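Long-range contacts in Phospholipase/Carboxylesterase (PDB 4H0C), which probably hydrolyses carboxylic esters, possibly including palmitoyl esters on proteins, as a member of the alpha/beta-hydrolase superfamily: residues T6-I11 with Q56-S61; K146-Q151 with D179-V184. All coordinates share one frame; numbering follows the deposited sequence.

Interaction 1 (T6-I11 with Q56-S61); sequences THSKQI and QATNNS
Water 1 is gripped by three hydrogen bonds and sits between the two loops. Ser8 O holds it from 6-11 at 2.8 Å, while Gln56 O at 2.7 Å and Thr58 OG1 at 2.8 Å hold it from 56-61. Thr58 puts that hydroxyl beside its own backbone N and anti to its carbonyl carbon (chi1 -67°), where OG1 also comes within 3.1 Å of Thr6 O. Next to it, Thr58 N meets His7 ND1 at 3.0 Å, lying almost exactly in the ring plane, although the bond is bent, with an N-H...N angle of 140°. At the same ring edge His7 CE1 approaches Ser61 O to 3.1 Å, and that oxygen is hydrogen-bonded to Tyr5 OH. Ala57 comes up obliquely to the ring with its CA, and its CB touches His7 CE1. Toward strand 11-15 the backbones join directly: Gln56 N gives a nearly straight bond to Gln10 O at 2.8 Å, arriving above the carbonyl plane. Here the side chains of Gln10 and Gln56 run alongside each other in the same direction, with their CB atoms 3.9 Å apart. The Gln56 amide then turns back, NE2 to Ala57 O and OE1 to Ala35 N, while Ser61 OG bonds Gln109 in the GxSxG sequence that probably forms the nucleophile elbow. With ND1 accepting from Thr58 N and NE2 bonded to Trp62 O, the His7 imidazole is held at both nitrogens, a pattern consistent with a neutral ring protonated on NE2.

Interaction 2 (K146-Q151 with D179-V184); sequences KGDFKQ and DMNAAV
Asp148 OD1 takes two hydrogen bonds, one from its own loop and one from 179-184. Asn181 ND2 reaches it at 3.0 Å along its syn lone pair, with OD1 lying in the plane of the Asn181 amide. Lys150 N donates at 2.9 Å to the same Asp148 OD1 from above the carboxylate plane, which closes an Asx turn. Asp148 carries its carboxylate there with CG anti to the backbone N (chi1 -169°), and the carboxylate and amide planes stand 58° apart. An alanine here would remove both acceptor bonds and would probably loosen the turn and the hold on the Asn181 amide. Two backbone bonds run beside this pair. Phe149 N points almost straight at Met180 O, 2.8 Å away, nearly along the C=O axis, and Gln151 N meets Asn181 O at 2.9 Å in a more bent bond. Beyond these bonds the Phe149 ring packs with its CD2 3.9 Å from Met180 CB and 3.8 Å from Ala182 CB. The side chain of Met180, a selenomethionine, bends at chi3 (70°) so that its CE lies 3.5 Å from Lys146 C, over the Lys146-Gly147 peptide. At the other end Ala183 CB meets Gln151 O at 3.4 Å. Asn181, at positive phi, is the C-prime residue of the Schellman motif that ends helix 167-179, so the loop binds just where the chain leaves that helix. The Phe149 ring reaches Leu177 of this helix and Thr118 and Thr119 of helix 109-120, while Ala183 pairs through its backbone with Thr152 and Val154 as strand 183-190 begins beside strand 153-160.

How the interactions relate
From the N terminus, the chain passes through 6-11 into edge strand 11-15, goes on through strands 23-28 and 50-55, and returns at 56-61. There interaction 1 closes the loop, tying the entry of the edge strand to the exit of its antiparallel neighbour 50-55. Much later 146-151 leads into strand 153-160 and on to helix 167-179. Interaction 2 closes across this beta-alpha-beta crossover when segment 179-184 brings the chain to its last strand, 183-190. The two closures follow one another without nesting or crossing. They do not touch: their centres lie 29 Å apart, on opposite sides of the chain's centre, one at each outer edge of the mixed sheet.

Interaction 1 (T6-I11 with Q56-S61)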
loop_
_atom_site.group_PDB
_atom_site.type_symbol
_atom_site.label_atom_id
_atom_site.label_comp_id
_atom_site.label_asym_id
_atom_site.label_seq_id
_atom_site.Cartn_x
_atom_site.Cartn_y
_atom_site.Cartn_z
ATOM N N THR A 6 12.043 3.182 -15.180
ATOM C CA THR A 6 11.605 1.827 -14.887
ATOM C C THR A 6 11.964 1.502 -13.449
ATOM O O THR A 6 13.041 1.860 -12.994
ATOM C CB THR A 6 12.387 0.829 -15.793
ATOM O OG1 THR A 6 12.099 1.113 -17.161
ATOM C CG2 THR A 6 12.047 -0.626 -15.505
ATOM N N HIS A 7 11.073 0.812 -12.738
ATOM C CA HIS A 7 11.467 0.186 -11.476
ATOM C C HIS A 7 11.986 -1.171 -11.794
ATOM O O HIS A 7 11.233 -2.057 -12.207
ATOM C CB HIS A 7 10.320 0.145 -10.490
ATOM C CG HIS A 7 9.859 1.513 -10.088
ATOM N ND1 HIS A 7 10.603 2.318 -9.287
ATOM C CD2 HIS A 7 8.719 2.243 -10.435
ATOM C CE1 HIS A 7 9.973 3.496 -9.119
ATOM N NE2 HIS A 7 8.824 3.462 -9.814
ATOM N N SER A 8 13.299 -1.336 -11.663
ATOM C CA SER A 8 13.902 -2.647 -11.865
ATOM C C SER A 8 13.516 -3.589 -10.714
ATOM O O SER A 8 13.096 -3.143 -9.641
ATOM C CB SER A 8 15.422 -2.528 -12.019
ATOM O OG SER A 8 16.026 -2.088 -10.815
ATOM N N LYS A 9 13.685 -4.888 -10.937
ATOM C CA LYS A 9 13.267 -5.918 -9.978
ATOM C C LYS A 9 14.232 -5.985 -8.787
ATOM O O LYS A 9 15.129 -6.820 -8.741
ATOM C CB LYS A 9 13.140 -7.270 -10.688
ATOM C CG LYS A 9 12.465 -8.377 -9.884
ATOM C CD LYS A 9 12.144 -9.560 -10.785
ATOM C CE LYS A 9 12.349 -10.891 -10.087
ATOM N NZ LYS A 9 12.375 -12.021 -11.069
ATOM N N GLN A 10 14.042 -5.071 -7.847
ATOM C CA GLN A 10 14.822 -5.004 -6.617
ATOM C C GLN A 10 13.879 -5.355 -5.459
ATOM O O GLN A 10 13.009 -4.557 -5.095
ATOM C CB GLN A 10 15.375 -3.594 -6.422
ATOM C CG GLN A 10 16.311 -3.053 -7.493
ATOM C CD GLN A 10 16.844 -1.669 -7.126
ATOM O OE1 GLN A 10 16.429 -0.649 -7.694
ATOM N NE2 GLN A 10 17.755 -1.627 -6.163
ATOM N N ILE A 11 14.016 -6.554 -4.906
ATOM C CA ILE A 11 13.072 -7.031 -3.890
ATOM C C ILE A 11 13.851 -7.512 -2.679
ATOM O O ILE A 11 14.631 -8.462 -2.771
ATOM C CB ILE A 11 12.169 -8.183 -4.409
ATOM C CG1 ILE A 11 11.331 -7.736 -5.622
ATOM C CG2 ILE A 11 11.242 -8.665 -3.299
ATOM C CD1 ILE A 11 10.848 -8.872 -6.515
ATOM N N GLN A 56 12.156 -2.275 -3.746
ATOM C CA GLN A 56 12.822 -0.980 -3.664
ATOM C C GLN A 56 12.537 -0.165 -4.918
ATOM O O GLN A 56 12.785 -0.642 -6.026
ATOM C CB GLN A 56 14.347 -1.169 -3.520
ATOM C CG GLN A 56 15.140 0.122 -3.675
ATOM C CD GLN A 56 14.948 1.070 -2.497
ATOM O OE1 GLN A 56 15.097 0.667 -1.331
ATOM N NE2 GLN A 56 14.625 2.340 -2.789
ATOM N N ALA A 57 12.085 1.078 -4.740
ATOM C CA ALA A 57 11.823 1.962 -5.875
ATOM C C ALA A 57 13.119 2.495 -6.470
ATOM O O ALA A 57 14.047 2.883 -5.751
ATOM C CB ALA A 57 10.913 3.117 -5.482
ATOM N N THR A 58 13.172 2.492 -7.800
ATOM C CA THR A 58 14.212 3.192 -8.523
ATOM C C THR A 58 14.034 4.674 -8.221
ATOM O O THR A 58 12.906 5.145 -8.100
ATOM C CB THR A 58 14.107 2.878 -10.026
ATOM O OG1 THR A 58 14.421 1.491 -10.205
ATOM C CG2 THR A 58 15.081 3.719 -10.861
ATOM N N ASN A 59 15.154 5.374 -8.041
ATOM C CA ASN A 59 15.175 6.784 -7.604
ATOM C C ASN A 59 14.580 7.001 -6.208
ATOM O O ASN A 59 14.289 8.149 -5.803
ATOM C CB ASN A 59 14.508 7.682 -8.642
ATOM C CG ASN A 59 15.252 7.687 -9.972
ATOM O OD1 ASN A 59 16.480 7.663 -9.992
ATOM N ND2 ASN A 59 14.512 7.716 -11.090
ATOM N N ASN A 60 14.436 5.899 -5.464
ATOM C CA ASN A 60 13.792 5.899 -4.143
ATOM C C ASN A 60 12.415 6.573 -4.176
ATOM O O ASN A 60 11.961 7.129 -3.172
ATOM C CB ASN A 60 14.664 6.604 -3.090
ATOM C CG ASN A 60 15.910 5.831 -2.717
ATOM O OD1 ASN A 60 16.139 4.716 -3.165
ATOM N ND2 ASN A 60 16.724 6.435 -1.873
ATOM N N SER A 61 11.748 6.512 -5.331
ATOM C CA SER A 61 10.458 7.159 -5.488
ATOM C C SER A 61 9.621 6.433 -6.525
ATOM O O SER A 61 10.057 6.260 -7.678
ATOM C CB SER A 61 10.649 8.636 -5.881
ATOM O OG SER A 61 9.390 9.272 -6.108
HETATM O O HOH W 1 13.398 -0.581 -8.629
#

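Interaction 2 (K146-Q151 with D179-V184)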
loop_
_atom_site.group_PDB
_atom_site.type_symbol
_atom_site.label_atom_id
_atom_site.label_comp_id
_atom_site.label_asym_id
_atom_site.label_seq_id
_atom_site.Cartn_x
_atom_site.Cartn_y
_atom_site.Cartn_z
ATOM N N LYS A 146 -11.060 -2.899 -10.647
ATOM C CA LYS A 146 -11.760 -4.145 -10.971
ATOM C C LYS A 146 -11.584 -5.164 -9.869
ATOM O O LYS A 146 -10.542 -5.200 -9.210
ATOM C CB LYS A 146 -11.277 -4.769 -12.301
ATOM C CG LYS A 146 -11.365 -3.860 -13.511
ATOM C CD LYS A 146 -12.782 -3.768 -14.035
ATOM C CE LYS A 146 -12.822 -2.870 -15.262
ATOM N NZ LYS A 146 -14.228 -2.699 -15.682
ATOM N N GLY A 147 -12.596 -6.004 -9.688
ATOM C CA GLY A 147 -12.511 -7.077 -8.724
ATOM C C GLY A 147 -13.507 -6.916 -7.591
ATOM O O GLY A 147 -14.393 -6.054 -7.635
ATOM N N ASP A 148 -13.394 -7.784 -6.585
ATOM C CA ASP A 148 -14.225 -7.668 -5.379
ATOM C C ASP A 148 -13.359 -8.032 -4.188
ATOM O O ASP A 148 -12.670 -9.049 -4.221
ATOM C CB ASP A 148 -15.448 -8.596 -5.456
ATOM C CG ASP A 148 -16.473 -8.295 -4.353
ATOM O OD1 ASP A 148 -16.289 -8.747 -3.194
ATOM O OD2 ASP A 148 -17.471 -7.599 -4.642
ATOM N N PHE A 149 -13.344 -7.198 -3.157
ATOM C CA PHE A 149 -12.472 -7.476 -2.023
ATOM C C PHE A 149 -12.927 -8.643 -1.109
ATOM O O PHE A 149 -12.152 -9.111 -0.265
ATOM C CB PHE A 149 -12.235 -6.208 -1.205
ATOM C CG PHE A 149 -11.258 -5.261 -1.833
ATOM C CD1 PHE A 149 -9.894 -5.553 -1.858
ATOM C CD2 PHE A 149 -11.693 -4.053 -2.361
ATOM C CE1 PHE A 149 -8.985 -4.647 -2.396
ATOM C CE2 PHE A 149 -10.797 -3.142 -2.914
ATOM C CZ PHE A 149 -9.440 -3.432 -2.932
ATOM N N LYS A 150 -14.162 -9.101 -1.285
ATOM C CA LYS A 150 -14.691 -10.217 -0.501
ATOM C C LYS A 150 -14.476 -9.962 0.996
ATOM O O LYS A 150 -14.091 -10.864 1.739
ATOM C CB LYS A 150 -14.031 -11.541 -0.929
ATOM C CG LYS A 150 -14.123 -11.856 -2.423
ATOM C CD LYS A 150 -15.488 -12.421 -2.793
ATOM C CE LYS A 150 -15.409 -13.375 -3.994
ATOM N NZ LYS A 150 -15.087 -12.703 -5.282
ATOM N N GLN A 151 -14.701 -8.719 1.421
ATOM C CA GLN A 151 -14.665 -8.342 2.838
ATOM C C GLN A 151 -13.240 -8.200 3.387
ATOM O O GLN A 151 -13.067 -8.121 4.611
ATOM C CB GLN A 151 -15.517 -9.295 3.730
ATOM C CG GLN A 151 -16.912 -9.499 3.170
ATOM C CD GLN A 151 -17.825 -10.296 4.058
ATOM O OE1 GLN A 151 -17.456 -10.724 5.168
ATOM N NE2 GLN A 151 -19.047 -10.473 3.594
ATOM N N ASP A 179 -17.603 0.366 -1.978
ATOM C CA ASP A 179 -18.335 -0.117 -3.163
ATOM C C ASP A 179 -17.804 -1.434 -3.721
ATOM O O ASP A 179 -18.572 -2.253 -4.242
ATOM C CB ASP A 179 -18.401 0.970 -4.246
ATOM C CG ASP A 179 -19.462 2.023 -3.945
ATOM O OD1 ASP A 179 -20.318 1.805 -3.037
ATOM O OD2 ASP A 179 -19.438 3.075 -4.614
HETATM N N MSE A 180 -16.497 -1.654 -3.576
HETATM C CA MSE A 180 -15.868 -2.880 -4.048
HETATM C C MSE A 180 -15.783 -3.941 -2.968
HETATM O O MSE A 180 -15.060 -4.932 -3.110
HETATM C CB MSE A 180 -14.517 -2.562 -4.652
HETATM C CG MSE A 180 -14.664 -1.648 -5.864
HETATM SE SE MSE A 180 -12.956 -1.245 -6.522
HETATM C CE MSE A 180 -12.531 -3.040 -7.224
ATOM N N ASN A 181 -16.555 -3.736 -1.896
ATOM C CA ASN A 181 -16.770 -4.763 -0.874
ATOM C C ASN A 181 -15.575 -5.000 0.049
ATOM O O ASN A 181 -15.460 -6.069 0.642
ATOM C CB ASN A 181 -17.282 -6.097 -1.479
ATOM C CG ASN A 181 -17.914 -7.030 -0.431
ATOM O OD1 ASN A 181 -18.494 -6.580 0.586
ATOM N ND2 ASN A 181 -17.818 -8.329 -0.681
ATOM N N ALA A 182 -14.708 -4.006 0.214
ATOM C CA ALA A 182 -13.744 -4.065 1.314
ATOM C C ALA A 182 -14.479 -3.849 2.643
ATOM O O ALA A 182 -15.545 -3.209 2.678
ATOM C CB ALA A 182 -12.662 -3.011 1.122
ATOM N N ALA A 183 -13.908 -4.369 3.730
ATOM C CA ALA A 183 -14.357 -4.012 5.106
ATOM C C ALA A 183 -13.461 -2.864 5.593
ATOM O O ALA A 183 -12.354 -3.092 6.078
ATOM C CB ALA A 183 -14.295 -5.238 6.034
ATOM N N VAL A 184 -13.923 -1.627 5.431
ATOM C CA VAL A 184 -13.053 -0.462 5.585
ATOM C C VAL A 184 -13.114 0.219 6.951
ATOM O O VAL A 184 -14.191 0.548 7.437
ATOM C CB VAL A 184 -13.307 0.597 4.491
ATOM C CG1 VAL A 184 -12.314 1.754 4.613
ATOM C CG2 VAL A 184 -13.179 -0.055 3.126
#